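Local coordinates for uncharacterized protein (Pyrococcus furiosus, PDB 4XLZ), which probably removes an acetyl group from N,N'-diacetylchitobiose, as a metal-dependent deacetylase of carbohydrate esterase family 14, at residues A31-C36 with G59-Y64; K126-E131 with K180-S185. All blocks are in the same frame, centred on the assembly; numbering follows the deposited sequence.

Overall arrangement
Following the chain from its N terminus, contact 1 closes first: the strand beginning at Lys33 is rejoined by the one beginning at Glu61 after helix 43-57, a right-handed beta-alpha-beta crossover in the parallel sheet. Contact 2 opens only later, where the end of helix 118-131 meets the loop 180-185 that leads into strand 186-190 at the sheet's edge. The two loops therefore follow in series, neither enclosing nor crossing the other. They meet in space, their centres about 13 Å apart, because helix 118-131 lies over the sheet face that carries Lys33, Ile35 and Ile63, and Glu131 forms a salt bridge with Lys33.

Contact 1 (A31-C36 with G59-Y64); sequences AKKVIC and GVEVIY
Lys33 and Ile63 show how neighbouring parallel strands share a sheet face: the CD1 methyl of Ile63 fits against the aliphatic part of the lysine, 3.6 Å from Lys33 CD. The lysine starts with CG anti to its backbone N (chi1 177°) and bends at chi3, which turns CE toward Glu61, whose chain runs alongside and points the same way. Lys33 CE is 3.5 Å from Glu61 OE1, but the ammonium goes to Glu131 in a salt bridge. Further along this face, Ile35 CG1 rests against Ile63 CB.

On the opposite face Val34 straddles two valines, CG1 on Val60 and CG2 on Val62, with 3.9 Å between Val34 CG2 and Val62 CG2. Cys36 fits between Val62 and the Tyr64 ring: its SG lies 3.7 Å from Val62 CG1, while its CB approaches Tyr64 CD1 obliquely to the ring. Before the strands begin, Val60 CG2 lies 3.4 Å from Ala31 O.

Four backbone bonds zip the strands in parallel register, from Glu61 N to Lys32 O at 2.9 Å through to Cys36 N to Ile63 O at 2.8 Å. A water donates to both Lys32 O and Glu61 OE1, tying the carboxylate to the start of the pairing.

Gly59 ends helix 43-57 in a Schellman motif and releases the chain into its strand, so that strand 33-38, helix 43-57 and strand 61-68 form a beta-alpha-beta unit of the parallel sheet. That helix covers Cys36 and Tyr64, helix 118-131 packs on Ile35 and Ile63, and strands 103-109 and 135-139 flank the pair within the sheet.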
ATOM      1  N   ALA A  31      39.499  -6.996  -1.326  1.00 30.01           N
ATOM      2  CA  ALA A  31      38.255  -7.586  -0.830  1.00 28.21           C
ATOM      3  C   ALA A  31      38.545  -8.960  -0.255  1.00 25.47           C
ATOM      4  O   ALA A  31      39.375  -9.718  -0.853  1.00 24.71           O
ATOM      5  CB  ALA A  31      37.295  -7.734  -1.965  1.00 27.64           C
ATOM      6  N   LYS A  32      38.008  -9.243   0.909  1.00 22.04           N
ATOM      7  CA  LYS A  32      37.972 -10.538   1.551  1.00 22.65           C
ATOM      8  C   LYS A  32      36.590 -11.240   1.432  1.00 21.17           C
ATOM      9  O   LYS A  32      36.495 -12.469   1.403  1.00 21.34           O
ATOM     10  CB  LYS A  32      38.409 -10.503   3.031  1.00 25.25           C
ATOM     11  CG  LYS A  32      39.939 -10.038   3.143  1.00 32.40           C
ATOM     12  CD  LYS A  32      40.796 -10.834   4.233  1.00 52.57           C
ATOM     13  CE  LYS A  32      40.724 -10.303   5.694  1.00 57.37           C
ATOM     14  NZ  LYS A  32      40.932  -8.801   5.749  1.00 60.93           N
ATOM     15  N   LYS A  33      35.498 -10.402   1.412  1.00 18.62           N
ATOM     16  CA  LYS A  33      34.159 -11.006   1.429  1.00 17.09           C
ATOM     17  C   LYS A  33      33.332  -9.996   0.579  1.00 16.11           C
ATOM     18  O   LYS A  33      33.366  -8.794   0.903  1.00 17.58           O
ATOM     19  CB  LYS A  33      33.621 -11.134   2.842  1.00 16.36           C
ATOM     20  CG  LYS A  33      32.191 -11.707   2.814  1.00 17.96           C
ATOM     21  CD  LYS A  33      31.396 -11.762   4.135  1.00 18.57           C
ATOM     22  CE  LYS A  33      32.149 -12.635   5.185  1.00 19.39           C
ATOM     23  NZ  LYS A  33      31.416 -12.610   6.498  1.00 20.78           N
ATOM     24  N   VAL A  34      32.608 -10.526  -0.395  1.00 15.72           N
ATOM     25  CA  VAL A  34      31.686  -9.637  -1.196  1.00 15.50           C
ATOM     26  C   VAL A  34      30.371 -10.341  -1.230  1.00 14.85           C
ATOM     27  O   VAL A  34      30.204 -11.555  -1.174  1.00 15.45           O
ATOM     28  CB  VAL A  34      32.226  -9.339  -2.599  1.00 15.75           C
ATOM     29  CG1 VAL A  34      33.625  -8.674  -2.457  1.00 15.73           C
ATOM     30  CG2 VAL A  34      32.306 -10.644  -3.450  1.00 18.76           C
ATOM     31  N   ILE A  35      29.306  -9.462  -1.383  1.00 14.69           N
ATOM     32  CA  ILE A  35      27.961  -9.972  -1.631  1.00 14.75           C
ATOM     33  C   ILE A  35      27.545  -9.559  -3.040  1.00 13.61           C
ATOM     34  O   ILE A  35      27.696  -8.373  -3.421  1.00 15.41           O
ATOM     35  CB  ILE A  35      26.966  -9.372  -0.605  1.00 14.36           C
ATOM     36  CG1 ILE A  35      27.255 -10.064   0.764  1.00 18.50           C
ATOM     37  CG2 ILE A  35      25.574  -9.754  -1.046  1.00 18.31           C
ATOM     38  CD1 ILE A  35      26.292  -9.595   1.829  1.00 18.36           C
ATOM     39  N   CYS A  36      27.072 -10.578  -3.799  1.00 14.16           N
ATOM     40  CA  CYS A  36      26.538 -10.283  -5.119  1.00 13.82           C
ATOM     41  C   CYS A  36      25.064 -10.472  -5.069  1.00 14.24           C
ATOM     42  O   CYS A  36      24.536 -11.513  -4.726  1.00 13.91           O
ATOM     43  CB  CYS A  36      27.117 -11.310  -6.131  1.00 14.49           C
ATOM     44  SG  CYS A  36      28.982 -11.138  -6.186  1.00 20.07           S
ATOM     45  N   GLY A  59      40.550 -16.400  -3.405  1.00 26.83           N
ATOM     46  CA  GLY A  59      40.266 -16.647  -2.011  1.00 25.90           C
ATOM     47  C   GLY A  59      39.268 -15.663  -1.380  1.00 26.37           C
ATOM     48  O   GLY A  59      39.042 -15.707  -0.156  1.00 26.14           O
ATOM     49  N   VAL A  60      38.679 -14.840  -2.262  1.00 23.25           N
ATOM     50  CA  VAL A  60      37.526 -13.960  -1.780  1.00 22.68           C
ATOM     51  C   VAL A  60      36.312 -14.848  -1.526  1.00 21.78           C
ATOM     52  O   VAL A  60      35.972 -15.708  -2.330  1.00 23.80           O
ATOM     53  CB  VAL A  60      37.258 -12.926  -2.841  1.00 19.79           C
ATOM     54  CG1 VAL A  60      36.158 -11.890  -2.282  1.00 21.56           C
ATOM     55  CG2 VAL A  60      38.454 -12.036  -3.117  1.00 22.62           C
ATOM     56  N   GLU A  61      35.624 -14.638  -0.395  1.00 20.22           N
ATOM     57  CA  GLU A  61      34.381 -15.299  -0.077  1.00 18.75           C
ATOM     58  C   GLU A  61      33.210 -14.529  -0.753  1.00 20.56           C
ATOM     59  O   GLU A  61      33.085 -13.347  -0.505  1.00 20.08           O
ATOM     60  CB  GLU A  61      34.123 -15.295   1.460  1.00 20.09           C
ATOM     61  CG  GLU A  61      32.935 -16.057   1.852  1.00 20.27           C
ATOM     62  CD  GLU A  61      32.655 -16.097   3.350  1.00 22.22           C
ATOM     63  OE1 GLU A  61      33.548 -15.594   4.077  1.00 26.64           O
ATOM     64  OE2 GLU A  61      31.600 -16.621   3.735  1.00 27.23           O
ATOM     65  N   VAL A  62      32.640 -15.207  -1.736  1.00 17.41           N
ATOM     66  CA  VAL A  62      31.518 -14.582  -2.531  1.00 17.20           C
ATOM     67  C   VAL A  62      30.282 -15.234  -2.057  1.00 15.69           C
ATOM     68  O   VAL A  62      30.061 -16.436  -1.991  1.00 16.87           O
ATOM     69  CB  VAL A  62      31.677 -14.850  -4.061  1.00 18.68           C
ATOM     70  CG1 VAL A  62      30.458 -14.212  -4.741  1.00 17.61           C
ATOM     71  CG2 VAL A  62      32.989 -14.283  -4.608  1.00 17.58           C
ATOM     72  N   ILE A  63      29.339 -14.316  -1.603  1.00 14.73           N
ATOM     73  CA  ILE A  63      28.002 -14.731  -1.109  1.00 14.02           C
ATOM     74  C   ILE A  63      26.906 -14.101  -1.999  1.00 13.31           C
ATOM     75  O   ILE A  63      27.080 -12.959  -2.363  1.00 15.93           O
ATOM     76  CB  ILE A  63      27.843 -14.173   0.363  1.00 14.66           C
ATOM     77  CG1 ILE A  63      28.947 -14.869   1.248  1.00 16.97           C
ATOM     78  CG2 ILE A  63      26.419 -14.450   0.886  1.00 17.40           C
ATOM     79  CD1 ILE A  63      29.071 -14.078   2.586  1.00 20.22           C
ATOM     80  N   TYR A  64      25.899 -14.859  -2.282  1.00 14.65           N
ATOM     81  CA  TYR A  64      24.759 -14.272  -3.123  1.00 12.70           C
ATOM     82  C   TYR A  64      23.616 -13.904  -2.158  1.00 14.16           C
ATOM     83  O   TYR A  64      23.351 -14.574  -1.148  1.00 13.65           O
ATOM     84  CB  TYR A  64      24.157 -15.312  -4.008  1.00 14.21           C
ATOM     85  CG  TYR A  64      25.014 -15.686  -5.217  1.00 15.06           C
ATOM     86  CD1 TYR A  64      26.258 -15.141  -5.485  1.00 14.45           C
ATOM     87  CD2 TYR A  64      24.440 -16.627  -6.044  1.00 17.15           C
ATOM     88  CE1 TYR A  64      26.984 -15.541  -6.700  1.00 15.13           C
ATOM     89  CE2 TYR A  64      25.119 -17.039  -7.254  1.00 18.51           C
ATOM     90  CZ  TYR A  64      26.332 -16.483  -7.473  1.00 18.22           C
ATOM     91  OH  TYR A  64      27.055 -16.892  -8.612  1.00 18.39           O
TER
HETATM   92  O   HOH W   1      36.066 -14.106   4.084  1.00 40.46           O

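Contact 2 (K126-E131 with K180-S185); sequences KIIRKE and KPHSVS
The imidazole of His182 meets the helix at its edge, where the CG2 methyl of Ile128 sits near the ring plane, 3.8 Å from His182 CD2. CG of His182 is anti to the backbone N (chi1 176°), and the histidine side chain crosses that of Ile128 at about a right angle. Ile128 O also lies near the ring, 3.9 Å from His182 CD2, and the neighbouring NE2 is held by a hydrogen bond with Pro133 O. The second flat group, the guanidinium of Arg129, is approached obliquely by Lys180 O and Pro181 CA, the latter 4.0 Å from Arg129 NE.

The arginine touches the loop mainly through its stem. Extended from CG to NE, it passes the carbonyl of Lys180, with Arg129 CG 3.3 Å and Arg129 CD 3.6 Å from Lys180 O. Its three nitrogens are engaged by the 165-174 region: NE with Ser165 O, NH1 with Phe170 O, and NH2 with Ser171 O and in a salt bridge with Asp174. An alanine here would probably leave Asp174 and the three carbonyls without their mate and open a gap beside Lys180 O.

Ile128 CG2 also meets Val184 CG2, two residues after His182, at 3.8 Å, so one methyl bridges histidine and valine. At the start of the loop, Lys180 forms a salt bridge with Glu77 of a neighbouring subunit.

The contact thus fastens the last turn of helix 118-131 to the connection between helix 172-176, whose Ile175 touches Arg129 and Pro181, and edge strand 186-190.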
ATOM      1  N   LYS A 126      19.871  -6.348   7.173  1.00 13.24           N
ATOM      2  CA  LYS A 126      20.151  -7.409   8.208  1.00 13.33           C
ATOM      3  C   LYS A 126      21.296  -8.282   7.702  1.00 16.17           C
ATOM      4  O   LYS A 126      22.241  -8.604   8.440  1.00 14.58           O
ATOM      5  CB  LYS A 126      18.878  -8.288   8.281  1.00 15.13           C
ATOM      6  CG  LYS A 126      19.024  -9.354   9.373  1.00 19.64           C
ATOM      7  CD  LYS A 126      17.581  -9.887   9.949  1.00 23.62           C
ATOM      8  CE  LYS A 126      16.929 -10.620   8.961  1.00 28.56           C
ATOM      9  NZ  LYS A 126      15.463 -10.739   9.570  1.00 28.22           N
ATOM     10  N   ILE A 127      21.296  -8.646   6.412  1.00 14.60           N
ATOM     11  CA  ILE A 127      22.380  -9.536   5.911  1.00 13.90           C
ATOM     12  C   ILE A 127      23.616  -8.789   5.803  1.00 13.42           C
ATOM     13  O   ILE A 127      24.740  -9.335   6.128  1.00 15.78           O
ATOM     14  CB  ILE A 127      21.945 -10.042   4.524  1.00 12.49           C
ATOM     15  CG1 ILE A 127      20.715 -10.962   4.669  1.00 14.33           C
ATOM     16  CG2 ILE A 127      23.134 -10.903   3.911  1.00 14.10           C
ATOM     17  CD1 ILE A 127      19.940 -11.265   3.331  1.00 15.14           C
ATOM     18  N   ILE A 128      23.694  -7.520   5.359  1.00 13.51           N
ATOM     19  CA  ILE A 128      24.891  -6.764   5.305  1.00 12.13           C
ATOM     20  C   ILE A 128      25.500  -6.629   6.712  1.00 13.08           C
ATOM     21  O   ILE A 128      26.720  -6.694   6.799  1.00 15.22           O
ATOM     22  CB  ILE A 128      24.615  -5.350   4.622  1.00 13.80           C
ATOM     23  CG1 ILE A 128      24.276  -5.648   3.124  1.00 15.77           C
ATOM     24  CG2 ILE A 128      25.819  -4.402   4.732  1.00 14.82           C
ATOM     25  CD1 ILE A 128      23.747  -4.351   2.421  1.00 16.71           C
ATOM     26  N   ARG A 129      24.641  -6.323   7.676  1.00 14.11           N
ATOM     27  CA  ARG A 129      25.211  -6.134   9.016  1.00 14.64           C
ATOM     28  C   ARG A 129      25.653  -7.474   9.536  1.00 15.08           C
ATOM     29  O   ARG A 129      26.701  -7.454  10.283  1.00 17.84           O
ATOM     30  CB  ARG A 129      24.183  -5.534   9.928  1.00 16.28           C
ATOM     31  CG  ARG A 129      23.904  -4.063   9.599  1.00 15.68           C
ATOM     32  CD  ARG A 129      22.701  -3.628  10.495  1.00 13.56           C
ATOM     33  NE  ARG A 129      22.524  -2.130  10.269  1.00 14.30           N
ATOM     34  CZ  ARG A 129      21.422  -1.431  10.673  1.00 13.66           C
ATOM     35  NH1 ARG A 129      21.431  -0.100  10.524  1.00 14.32           N
ATOM     36  NH2 ARG A 129      20.356  -2.093  11.162  1.00 14.90           N
ATOM     37  N   LYS A 130      25.024  -8.573   9.239  1.00 14.76           N
ATOM     38  CA  LYS A 130      25.524  -9.920   9.745  1.00 13.67           C
ATOM     39  C   LYS A 130      26.852 -10.261   9.067  1.00 17.20           C
ATOM     40  O   LYS A 130      27.827 -10.677   9.745  1.00 18.73           O
ATOM     41  CB  LYS A 130      24.498 -10.953   9.421  1.00 17.34           C
ATOM     42  CG  LYS A 130      24.962 -12.388   9.805  1.00 20.05           C
ATOM     43  CD  LYS A 130      25.022 -12.669  11.266  1.00 24.77           C
ATOM     44  CE  LYS A 130      25.675 -14.175  11.423  1.00 34.58           C
ATOM     45  NZ  LYS A 130      25.475 -14.443  12.908  1.00 40.52           N
ATOM     46  N   GLU A 131      26.935 -10.075   7.741  1.00 15.45           N
ATOM     47  CA  GLU A 131      28.090 -10.606   7.024  1.00 14.94           C
ATOM     48  C   GLU A 131      29.212  -9.626   6.986  1.00 17.55           C
ATOM     49  O   GLU A 131      30.405 -10.054   6.744  1.00 17.84           O
ATOM     50  CB  GLU A 131      27.643 -11.011   5.578  1.00 14.62           C
ATOM     51  CG  GLU A 131      26.774 -12.220   5.511  1.00 15.27           C
ATOM     52  CD  GLU A 131      27.487 -13.581   5.756  1.00 16.53           C
ATOM     53  OE1 GLU A 131      26.763 -14.542   5.759  1.00 19.46           O
ATOM     54  OE2 GLU A 131      28.751 -13.522   5.936  1.00 21.03           O
ATOM     55  N   LYS A 180      25.465  -4.889  14.581  1.00 17.97           N
ATOM     56  CA  LYS A 180      25.894  -3.512  14.622  1.00 19.12           C
ATOM     57  C   LYS A 180      25.871  -2.845  13.214  1.00 16.37           C
ATOM     58  O   LYS A 180      25.908  -3.543  12.175  1.00 16.26           O
ATOM     59  CB  LYS A 180      27.346  -3.488  15.114  1.00 25.40           C
ATOM     60  CG  LYS A 180      27.403  -3.825  16.668  1.00 31.31           C
ATOM     61  CD  LYS A 180      28.862  -3.622  17.184  1.00 43.77           C
ATOM     62  CE  LYS A 180      29.363  -2.074  17.132  1.00 53.83           C
ATOM     63  NZ  LYS A 180      28.589  -1.075  18.061  1.00 49.28           N
ATOM     64  N   PRO A 181      25.936  -1.540  13.116  1.00 16.09           N
ATOM     65  CA  PRO A 181      26.022  -0.860  11.835  1.00 17.52           C
ATOM     66  C   PRO A 181      27.257  -1.338  11.105  1.00 17.45           C
ATOM     67  O   PRO A 181      28.337  -1.650  11.758  1.00 18.31           O
ATOM     68  CB  PRO A 181      26.150   0.632  12.166  1.00 19.10           C
ATOM     69  CG  PRO A 181      25.465   0.715  13.589  1.00 18.90           C
ATOM     70  CD  PRO A 181      25.809  -0.570  14.252  1.00 19.93           C
ATOM     71  N   HIS A 182      27.230  -1.391   9.779  1.00 15.91           N
ATOM     72  CA  HIS A 182      28.365  -1.782   8.990  1.00 16.32           C
ATOM     73  C   HIS A 182      28.551  -0.834   7.808  1.00 17.50           C
ATOM     74  O   HIS A 182      27.503  -0.381   7.163  1.00 17.69           O
ATOM     75  CB  HIS A 182      28.190  -3.187   8.468  1.00 15.42           C
ATOM     76  CG  HIS A 182      29.312  -3.597   7.550  1.00 17.64           C
ATOM     77  ND1 HIS A 182      30.643  -3.781   7.955  1.00 18.07           N
ATOM     78  CD2 HIS A 182      29.286  -3.797   6.219  1.00 17.53           C
ATOM     79  CE1 HIS A 182      31.358  -4.092   6.893  1.00 19.25           C
ATOM     80  NE2 HIS A 182      30.555  -4.098   5.819  1.00 19.04           N
ATOM     81  N   SER A 183      29.805  -0.454   7.501  1.00 15.16           N
ATOM     82  CA  SER A 183      30.123   0.361   6.355  1.00 16.56           C
ATOM     83  C   SER A 183      30.871  -0.463   5.319  1.00 18.61           C
ATOM     84  O   SER A 183      32.040  -0.870   5.472  1.00 18.70           O
ATOM     85  CB  SER A 183      31.056   1.495   6.781  1.00 18.81           C
ATOM     86  OG  SER A 183      30.389   2.320   7.732  1.00 20.51           O
ATOM     87  N   VAL A 184      30.167  -0.691   4.204  1.00 16.32           N
ATOM     88  CA  VAL A 184      30.768  -1.421   3.054  1.00 16.47           C
ATOM     89  C   VAL A 184      31.821  -0.541   2.429  1.00 16.85           C
ATOM     90  O   VAL A 184      31.724   0.670   2.443  1.00 20.64           O
ATOM     91  CB  VAL A 184      29.586  -1.711   2.069  1.00 17.44           C
ATOM     92  CG1 VAL A 184      30.117  -2.111   0.657  1.00 20.71           C
ATOM     93  CG2 VAL A 184      28.626  -2.761   2.677  1.00 17.59           C
ATOM     94  N   SER A 185      32.919  -1.125   1.925  1.00 16.12           N
ATOM     95  CA  SER A 185      33.982  -0.289   1.305  1.00 18.10           C
ATOM     96  C   SER A 185      33.740   0.098  -0.183  1.00 17.34           C
ATOM     97  O   SER A 185      34.120   1.212  -0.557  1.00 19.85           O
ATOM     98  CB  SER A 185      35.334  -1.035   1.310  1.00 19.63           C
ATOM     99  OG  SER A 185      35.609  -1.189   2.717  1.00 23.87           O
TER